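Nodulation protein S (Bradyrhizobium sp., PDB 3OFK) probably methylates a nitrogen of the Nod-factor precursor, drawing the methyl group from S-adenosylmethionine, in the synthesis of lipochitooligosaccharide nodulation signals. Local coordinates at residues 40-45 / 197-202. Numbering follows the deposited sequence.
Sequences TQLLRL and CLLARF
Gln41 lays its CB against CD1 of Leu199, 3.5 Å away, while its amide swings off the strand to meet Arg44. There OE1 accepts from both NE and NH2 of Arg44, 2.7 Å from NH2, and lies in the guanidinium plane; NH1 of Arg44 forms a salt bridge with Glu184. An alanine at Gln41 would keep the CB packing but would probably leave NE of Arg44 without this acceptor and the guanidinium freer to turn. Next comes Leu42, whose backbone N sits 3.6 Å from the same Leu199 CD1; the two leucine side chains cross at about a right angle, CD1 to CD1 4.1 Å. This is a helix lying on the sheet of a Rossmann-like methyltransferase: segment 40-45 of helix 33-46 runs nearly parallel to segment 197-202 of strand 196-203, 8° between their axes, and that strand enters antiparallel between 148-155 and 181-189. Leu42 also packs on Val151, and its side chain is about 5 Å from the bound S-adenosyl-L-homocysteine at their nearest atoms. Leu45 brings CD1 to 3.7 Å from Leu199 CB. Its carbonyl O lies 3.3 Å from CD of Arg201, whose chain is extended from CG to NE, and NH2 of Arg201 is hydrogen-bonded to Ser49 OG.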
# COMPACT_ATOMS: atom_id res chain seq x y z
N THR A 40 1.45 1.54 12.45
CA THR A 40 2.40 2.33 13.24
C THR A 40 3.76 2.34 12.54
O THR A 40 4.33 3.42 12.33
CB THR A 40 2.50 1.82 14.70
OG1 THR A 40 1.21 1.93 15.32
CG2 THR A 40 3.50 2.63 15.49
N GLN A 41 4.23 1.16 12.12
CA GLN A 41 5.49 1.08 11.37
C GLN A 41 5.44 1.78 10.02
O GLN A 41 6.34 2.51 9.64
CB GLN A 41 5.91 -0.39 11.14
CG GLN A 41 6.36 -1.13 12.41
CD GLN A 41 7.38 -0.37 13.22
OE1 GLN A 41 8.26 0.29 12.66
NE2 GLN A 41 7.28 -0.48 14.55
N LEU A 42 4.38 1.53 9.30
CA LEU A 42 4.17 2.21 8.03
C LEU A 42 4.19 3.76 8.18
O LEU A 42 4.86 4.45 7.42
CB LEU A 42 2.87 1.70 7.38
CG LEU A 42 2.76 1.83 5.87
CD1 LEU A 42 3.65 0.80 5.17
CD2 LEU A 42 1.33 1.69 5.43
N LEU A 43 3.49 4.30 9.19
CA LEU A 43 3.50 5.75 9.44
C LEU A 43 4.87 6.22 9.94
O LEU A 43 5.32 7.26 9.50
CB LEU A 43 2.39 6.20 10.40
CG LEU A 43 2.16 7.71 10.54
CD1 LEU A 43 1.75 8.37 9.23
CD2 LEU A 43 1.12 8.02 11.57
N ARG A 44 5.55 5.44 10.80
CA ARG A 44 6.87 5.83 11.30
C ARG A 44 7.81 6.01 10.12
O ARG A 44 8.53 7.01 10.03
CB ARG A 44 7.47 4.81 12.29
CG ARG A 44 8.89 5.15 12.75
CD ARG A 44 9.47 4.10 13.70
NE ARG A 44 9.62 2.79 13.06
CZ ARG A 44 10.63 2.43 12.27
NH1 ARG A 44 11.60 3.29 12.00
NH2 ARG A 44 10.68 1.21 11.74
N LEU A 45 7.80 5.03 9.21
CA LEU A 45 8.62 5.12 8.01
C LEU A 45 8.21 6.32 7.15
O LEU A 45 9.07 6.97 6.58
CB LEU A 45 8.54 3.81 7.18
CG LEU A 45 9.11 2.52 7.81
CD1 LEU A 45 8.92 1.27 6.93
CD2 LEU A 45 10.56 2.72 8.16
N CYS A 197 5.04 -9.53 8.04
CA CYS A 197 5.11 -8.46 7.08
C CYS A 197 6.52 -7.91 7.05
O CYS A 197 7.19 -7.85 8.07
CB CYS A 197 4.18 -7.35 7.54
SG CYS A 197 4.19 -5.92 6.50
N LEU A 198 6.95 -7.50 5.87
CA LEU A 198 8.23 -6.82 5.70
C LEU A 198 7.90 -5.45 5.17
O LEU A 198 7.09 -5.34 4.26
CB LEU A 198 9.11 -7.57 4.69
CG LEU A 198 10.62 -7.33 4.71
CD1 LEU A 198 11.23 -7.44 6.12
CD2 LEU A 198 11.26 -8.35 3.78
N LEU A 199 8.46 -4.42 5.79
CA LEU A 199 8.34 -3.07 5.29
C LEU A 199 9.73 -2.56 5.02
O LEU A 199 10.68 -2.89 5.75
CB LEU A 199 7.66 -2.14 6.32
CG LEU A 199 6.42 -2.64 7.05
CD1 LEU A 199 5.72 -1.50 7.83
CD2 LEU A 199 5.48 -3.21 6.04
N ALA A 200 9.85 -1.76 3.98
CA ALA A 200 11.10 -1.11 3.61
C ALA A 200 10.81 0.28 3.05
O ALA A 200 9.83 0.50 2.32
CB ALA A 200 11.87 -1.96 2.58
N ARG A 201 11.68 1.21 3.42
CA ARG A 201 11.62 2.57 2.96
C ARG A 201 12.74 2.75 1.95
O ARG A 201 13.92 2.50 2.27
CB ARG A 201 11.76 3.53 4.14
CG ARG A 201 11.67 5.02 3.79
CD ARG A 201 11.77 5.84 5.07
NE ARG A 201 11.61 7.28 4.87
CZ ARG A 201 12.58 8.20 4.97
NH1 ARG A 201 13.84 7.85 5.28
NH2 ARG A 201 12.30 9.49 4.76
N PHE A 202 12.37 3.17 0.75
CA PHE A 202 13.34 3.39 -0.34
C PHE A 202 13.49 4.87 -0.67
O PHE A 202 12.54 5.65 -0.52
CB PHE A 202 12.90 2.61 -1.58
CG PHE A 202 12.93 1.12 -1.40
CD1 PHE A 202 14.01 0.36 -1.89
CD2 PHE A 202 11.88 0.45 -0.79
CE1 PHE A 202 14.04 -1.00 -1.73
CE2 PHE A 202 11.91 -0.93 -0.65
CZ PHE A 202 13.00 -1.66 -1.13